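Local coordinates for protein lectin (Pleurotus ostreatus, PDB 6KBJ) that binds calcium and N-acetyl-D-galactosamine, and as a fungal lectin probably recognises glycans that carry such sugars, at residues N219-S224 with R236-T241; T223-N228 with A332-P337. All coordinates share one frame; numbering follows the deposited sequence.

Contact 1 (N219-S224 with R236-T241)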
loop_
_atom_site.group_PDB
_atom_site.type_symbol
_atom_site.label_atom_id
_atom_site.label_comp_id
_atom_site.label_asym_id
_atom_site.label_seq_id
_atom_site.Cartn_x
_atom_site.Cartn_y
_atom_site.Cartn_z
ATOM N N ASN A 219 13.867 -6.565 -8.237
ATOM C CA ASN A 219 14.968 -6.858 -9.141
ATOM C C ASN A 219 14.618 -6.423 -10.476
ATOM O O ASN A 219 13.467 -6.541 -10.897
ATOM C CB ASN A 219 15.310 -8.359 -9.243
ATOM C CG ASN A 219 15.645 -8.965 -7.936
ATOM O OD1 ASN A 219 16.758 -8.811 -7.414
ATOM N ND2 ASN A 219 14.674 -9.661 -7.363
ATOM N N TRP A 220 15.596 -5.829 -11.161
ATOM C CA TRP A 220 15.422 -5.605 -12.601
ATOM C C TRP A 220 15.563 -6.960 -13.299
ATOM O O TRP A 220 16.465 -7.756 -12.981
ATOM C CB TRP A 220 16.468 -4.685 -13.187
ATOM C CG TRP A 220 16.402 -3.321 -12.699
ATOM C CD1 TRP A 220 17.111 -2.829 -11.669
ATOM C CD2 TRP A 220 15.690 -2.230 -13.274
ATOM N NE1 TRP A 220 16.786 -1.493 -11.483
ATOM C CE2 TRP A 220 15.950 -1.096 -12.481
ATOM C CE3 TRP A 220 14.809 -2.111 -14.349
ATOM C CZ2 TRP A 220 15.420 0.101 -12.720
ATOM C CZ3 TRP A 220 14.240 -0.855 -14.608
ATOM C CH2 TRP A 220 14.550 0.233 -13.788
ATOM N N ILE A 221 14.569 -7.295 -14.128
ATOM C CA ILE A 221 14.580 -8.598 -14.799
ATOM C C ILE A 221 14.548 -8.388 -16.261
ATOM O O ILE A 221 14.073 -7.345 -16.782
ATOM C CB ILE A 221 13.432 -9.601 -14.352
ATOM C CG1 ILE A 221 12.040 -9.118 -14.740
ATOM C CG2 ILE A 221 13.562 -9.855 -12.856
ATOM C CD1 ILE A 221 10.906 -10.109 -14.366
ATOM N N TRP A 222 14.996 -9.433 -16.918
ATOM C CA TRP A 222 14.742 -9.539 -18.344
ATOM C C TRP A 222 14.852 -11.017 -18.735
ATOM O O TRP A 222 15.081 -11.946 -17.933
ATOM C CB TRP A 222 15.777 -8.644 -19.137
ATOM C CG TRP A 222 15.398 -8.100 -20.498
ATOM C CD1 TRP A 222 15.939 -8.490 -21.673
ATOM C CD2 TRP A 222 14.406 -7.081 -20.828
ATOM N NE1 TRP A 222 15.325 -7.791 -22.705
ATOM C CE2 TRP A 222 14.392 -6.941 -22.214
ATOM C CE3 TRP A 222 13.508 -6.335 -20.089
ATOM C CZ2 TRP A 222 13.585 -6.056 -22.868
ATOM C CZ3 TRP A 222 12.675 -5.443 -20.756
ATOM C CH2 TRP A 222 12.746 -5.308 -22.143
ATOM N N THR A 223 14.687 -11.168 -20.007
ATOM C CA THR A 223 14.996 -12.353 -20.793
ATOM C C THR A 223 16.519 -12.531 -20.816
ATOM O O THR A 223 17.270 -11.566 -20.594
ATOM C CB THR A 223 14.264 -12.017 -22.085
ATOM O OG1 THR A 223 13.082 -12.865 -22.285
ATOM C CG2 THR A 223 15.046 -11.844 -23.058
ATOM N N SER A 224 16.925 -13.776 -20.945
ATOM C CA SER A 224 18.309 -14.321 -20.944
ATOM C C SER A 224 19.364 -13.820 -21.939
ATOM O O SER A 224 20.562 -14.057 -21.821
ATOM C CB SER A 224 18.155 -15.774 -21.386
ATOM O OG SER A 224 18.372 -16.426 -20.241
ATOM N N ARG A 236 9.627 -8.213 -25.154
ATOM C CA ARG A 236 9.705 -9.420 -24.362
ATOM C C ARG A 236 8.568 -9.425 -23.388
ATOM O O ARG A 236 8.056 -8.347 -22.966
ATOM C CB ARG A 236 10.980 -9.469 -23.617
ATOM C CG ARG A 236 12.219 -9.118 -24.469
ATOM C CD ARG A 236 12.487 -10.317 -25.287
ATOM N NE ARG A 236 13.752 -10.447 -25.972
ATOM C CZ ARG A 236 13.984 -10.050 -27.218
ATOM N NH1 ARG A 236 13.104 -9.336 -27.870
ATOM N NH2 ARG A 236 15.201 -10.268 -27.750
ATOM N N ALA A 237 8.145 -10.625 -23.009
ATOM C CA ALA A 237 6.975 -10.712 -22.168
ATOM C C ALA A 237 7.364 -11.445 -20.923
ATOM O O ALA A 237 8.302 -12.285 -20.918
ATOM C CB ALA A 237 5.789 -11.389 -22.878
ATOM N N PHE A 238 6.658 -11.076 -19.844
ATOM C CA PHE A 238 6.874 -11.640 -18.514
ATOM C C PHE A 238 5.512 -11.928 -17.866
ATOM O O PHE A 238 4.579 -11.099 -18.040
ATOM C CB PHE A 238 7.647 -10.598 -17.662
ATOM C CG PHE A 238 8.951 -10.164 -18.337
ATOM C CD1 PHE A 238 8.955 -9.201 -19.229
ATOM C CD2 PHE A 238 10.101 -10.827 -18.092
ATOM C CE1 PHE A 238 10.078 -8.839 -19.905
ATOM C CE2 PHE A 238 11.283 -10.497 -18.746
ATOM C CZ PHE A 238 11.261 -9.472 -19.648
ATOM N N ARG A 239 5.469 -12.943 -16.998
ATOM C CA ARG A 239 4.229 -13.431 -16.402
ATOM C C ARG A 239 4.461 -13.886 -15.031
ATOM O O ARG A 239 5.504 -14.579 -14.715
ATOM C CB ARG A 239 3.593 -14.605 -17.182
ATOM C CG ARG A 239 3.041 -14.230 -18.568
ATOM C CD ARG A 239 2.346 -15.345 -19.459
ATOM N NE ARG A 239 0.825 -15.462 -19.231
ATOM C CZ ARG A 239 0.431 -16.297 -18.330
ATOM N NH1 ARG A 239 1.373 -17.012 -17.741
ATOM N NH2 ARG A 239 -0.810 -16.479 -18.038
ATOM N N LYS A 240 3.531 -13.442 -14.152
ATOM C CA LYS A 240 3.529 -13.964 -12.811
ATOM C C LYS A 240 2.078 -14.210 -12.403
ATOM O O LYS A 240 1.249 -13.362 -12.640
ATOM C CB LYS A 240 4.182 -12.983 -11.823
ATOM C CG LYS A 240 4.117 -13.414 -10.388
ATOM C CD LYS A 240 5.125 -14.524 -10.124
ATOM C CE LYS A 240 4.978 -14.914 -8.675
ATOM N NZ LYS A 240 6.002 -15.809 -8.082
ATOM N N THR A 241 1.863 -15.347 -11.722
ATOM C CA THR A 241 0.556 -15.787 -11.243
ATOM C C THR A 241 0.550 -15.876 -9.777
ATOM O O THR A 241 1.458 -16.477 -9.189
ATOM C CB THR A 241 0.247 -17.176 -11.832
ATOM O OG1 THR A 241 -0.013 -16.949 -13.201
ATOM C CG2 THR A 241 -1.085 -17.766 -11.210
#
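Ile-221, Trp-222 and Thr-223 pack against Arg-236 and Phe-238 in a buried, side-chain-mediated contact between edge strand 219-222 with the first loop residue after it, Thr-223, and the inner strand 235-242 of the same antiparallel sheet. No hydrogen bond crosses it. Phe-238 contributes most: with its CG beside the backbone N (chi1 -55°), the ring reaches across edge-on to the opposing backbone, CE2 lying 3.6 Å from Trp-222 C. Ile-221 CD1 meets the same ring at CD2, 3.9 Å away. Toward Trp-222 the phenyl ring is tilted, its plane at 47° to the indole, and Phe-238 CZ approaches Trp-222 CE3 to 3.9 Å. Strands 351-358 and 331-333 run between the two in sheet order, and a closest axis approach of 8.8 Å is consistent with a sheet that curls or twists there. Val-308 of strand 307-316, in another antiparallel sheet, packs on Ile-221 and Phe-238 and hydrogen-bonds the Ile-221 backbone, consistent with a beta-sandwich. Arg-236 CG touches Trp-222 CZ2 at 3.7 Å; a bend at chi2 carries the guanidinium, salt-bridged to Asp-225, on toward Thr-223. Arg-236 NE lies 3.5 Å from Thr-223 CG2, which sits at the guanidinium edge in its plane. Trp-222 also borders a calcium site, its side chain about 4 Å from that of the ligand Asn-301.

Contact 2 (T223-N228 with A332-P337); sequences TSDNVN and AIQTIP
Thr-223 and Ala-332 form the tight, buried side of this contact, while Gln-334 reaches along its solvent side to Ser-224 and Asp-225. On the tight side Thr-223 OG1 rests 3.8 Å from Ala-332 CB and 3.7 Å from Ile-333 C, at the point where strand 331-333 ends. Ala-332 points at the loop, and Phe-238 of the adjacent strand 235-242 packs on it too; Ile-333 points away and contributes mainly backbone. The methylene Gln-334 CG lies across the threonine, 3.7 Å from Thr-223 OG1. Residues 223-226 form a beta-turn, closed by a bond from Asn-226 N to Thr-223 O of 3.2 Å, which carries the chain off the edge strand 219-222 and over the end of the same antiparallel sheet. Toward solvent the packing is looser and polar. Gln-334 is extended beyond CG (chi2 171°), which lays its amide over the Asp-225 carboxylate, the two planes stacked and only 17° apart. Asp-225 OD1 lies 3.8 Å from Gln-334 OE1 in this stack, and no hydrogen bond joins the pair. The carboxylate takes its charge partner elsewhere, OD2 being salt-bridged to Arg-236. Gln-334 NE2 passes Ser-224 CB at 3.9 Å and makes a weak hydrogen bond to Glu-351, whose other carboxylate oxygen is hydrogen-bonded to Ser-224 OG. Asp-225 stands near a calcium site: its side chain is about 7 Å from that of the calcium ligand Asn-301.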
loop_
_atom_site.group_PDB
_atom_site.type_symbol
_atom_site.label_atom_id
_atom_site.label_comp_id
_atom_site.label_asym_id
_atom_site.label_seq_id
_atom_site.Cartn_x
_atom_site.Cartn_y
_atom_site.Cartn_z
ATOM N N THR A 223 14.687 -11.168 -20.007
ATOM C CA THR A 223 14.996 -12.353 -20.793
ATOM C C THR A 223 16.519 -12.531 -20.816
ATOM O O THR A 223 17.270 -11.566 -20.594
ATOM C CB THR A 223 14.264 -12.017 -22.085
ATOM O OG1 THR A 223 13.082 -12.865 -22.285
ATOM C CG2 THR A 223 15.046 -11.844 -23.058
ATOM N N SER A 224 16.925 -13.776 -20.945
ATOM C CA SER A 224 18.309 -14.321 -20.944
ATOM C C SER A 224 19.364 -13.820 -21.939
ATOM O O SER A 224 20.562 -14.057 -21.821
ATOM C CB SER A 224 18.155 -15.774 -21.386
ATOM O OG SER A 224 18.372 -16.426 -20.241
ATOM N N ASP A 225 18.828 -13.430 -23.047
ATOM C CA ASP A 225 19.215 -12.352 -23.888
ATOM C C ASP A 225 20.140 -11.168 -23.462
ATOM O O ASP A 225 20.846 -10.601 -24.279
ATOM C CB ASP A 225 17.802 -11.693 -24.052
ATOM C CG ASP A 225 17.504 -11.478 -25.360
ATOM O OD1 ASP A 225 18.295 -12.116 -26.061
ATOM O OD2 ASP A 225 16.641 -10.669 -25.706
ATOM N N ASN A 226 19.892 -10.664 -22.251
ATOM C CA ASN A 226 20.506 -9.461 -21.674
ATOM C C ASN A 226 21.807 -9.966 -21.059
ATOM O O ASN A 226 21.736 -10.716 -20.057
ATOM C CB ASN A 226 19.548 -8.907 -20.613
ATOM C CG ASN A 226 19.897 -7.527 -20.139
ATOM O OD1 ASN A 226 21.051 -7.251 -19.858
ATOM N ND2 ASN A 226 18.882 -6.668 -19.976
ATOM N N VAL A 227 22.947 -9.757 -21.764
ATOM C CA VAL A 227 24.246 -10.295 -21.324
ATOM C C VAL A 227 25.393 -9.401 -20.889
ATOM O O VAL A 227 26.106 -9.756 -19.916
ATOM C CB VAL A 227 24.873 -11.337 -22.295
ATOM C CG1 VAL A 227 24.408 -12.742 -21.908
ATOM C CG2 VAL A 227 24.699 -10.946 -23.781
ATOM N N ASN A 228 25.706 -8.342 -21.584
ATOM C CA ASN A 228 26.963 -7.612 -21.035
ATOM C C ASN A 228 26.694 -6.166 -20.832
ATOM O O ASN A 228 27.289 -5.298 -21.493
ATOM C CB ASN A 228 28.261 -7.837 -21.876
ATOM C CG ASN A 228 28.731 -9.312 -21.859
ATOM O OD1 ASN A 228 29.388 -9.806 -20.893
ATOM N ND2 ASN A 228 28.373 -10.030 -22.931
ATOM N N ALA A 332 9.403 -15.745 -18.583
ATOM C CA ALA A 332 9.681 -14.745 -19.613
ATOM C C ALA A 332 9.791 -15.417 -20.979
ATOM O O ALA A 332 10.128 -16.593 -21.037
ATOM C CB ALA A 332 11.025 -14.056 -19.258
ATOM N N ILE A 333 9.597 -14.678 -22.049
ATOM C CA ILE A 333 9.819 -15.249 -23.350
ATOM C C ILE A 333 10.326 -14.226 -24.366
ATOM O O ILE A 333 9.918 -13.004 -24.317
ATOM C CB ILE A 333 8.487 -15.908 -23.814
ATOM C CG1 ILE A 333 8.771 -16.904 -24.953
ATOM C CG2 ILE A 333 7.469 -14.828 -24.176
ATOM C CD1 ILE A 333 7.664 -17.929 -25.262
ATOM N N GLN A 334 11.173 -14.698 -25.295
ATOM C CA GLN A 334 11.825 -13.765 -26.268
ATOM C C GLN A 334 10.992 -13.369 -27.413
ATOM O O GLN A 334 11.117 -12.228 -27.894
ATOM C CB GLN A 334 13.249 -14.210 -26.738
ATOM C CG GLN A 334 14.206 -14.324 -25.522
ATOM C CD GLN A 334 15.532 -14.950 -25.828
ATOM O OE1 GLN A 334 15.945 -14.906 -27.001
ATOM N NE2 GLN A 334 16.219 -15.551 -24.784
ATOM N N THR A 335 10.153 -14.288 -27.895
ATOM C CA THR A 335 9.191 -13.972 -28.973
ATOM C C THR A 335 7.839 -14.084 -28.334
ATOM O O THR A 335 7.492 -15.101 -27.766
ATOM C CB THR A 335 9.333 -14.921 -30.186
ATOM O OG1 THR A 335 10.726 -14.979 -30.580
ATOM C CG2 THR A 335 8.394 -14.423 -31.396
ATOM N N ILE A 336 7.096 -13.012 -28.377
ATOM C CA ILE A 336 5.885 -12.962 -27.632
ATOM C C ILE A 336 4.765 -13.678 -28.409
ATOM O O ILE A 336 4.411 -13.232 -29.483
ATOM C CB ILE A 336 5.483 -11.494 -27.372
ATOM C CG1 ILE A 336 6.592 -10.779 -26.537
ATOM C CG2 ILE A 336 4.107 -11.419 -26.672
ATOM C CD1 ILE A 336 6.292 -9.316 -26.232
ATOM N N PRO A 337 4.144 -14.707 -27.834
ATOM C CA PRO A 337 3.009 -15.369 -28.548
ATOM C C PRO A 337 1.690 -14.588 -28.510
ATOM O O PRO A 337 1.524 -13.783 -27.601
ATOM C CB PRO A 337 2.867 -16.685 -27.806
ATOM C CG PRO A 337 3.425 -16.435 -26.454
ATOM C CD PRO A 337 4.556 -15.462 -26.654
#

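In the fold
Along the chain, strand 219-222 comes first, and contact 1 closes the short loop that leads back into strand 235-242, with 11 residues between its segments. Contact 2 begins at the last two residues of that first segment, Thr-223 and Ser-224, runs on into the loop, and spans 103 residues to the end of strand 331-333, so the two closures cross. Since 235-242 and 331-333 are sheet neighbours, the far ends also meet: Ala-237 O and Ile-333 N form a probable hydrogen bond. The salt bridge between Arg-236 and Asp-225 spans the two contacts. Together they tie the sheet's edge strand and following loop to two inner strands.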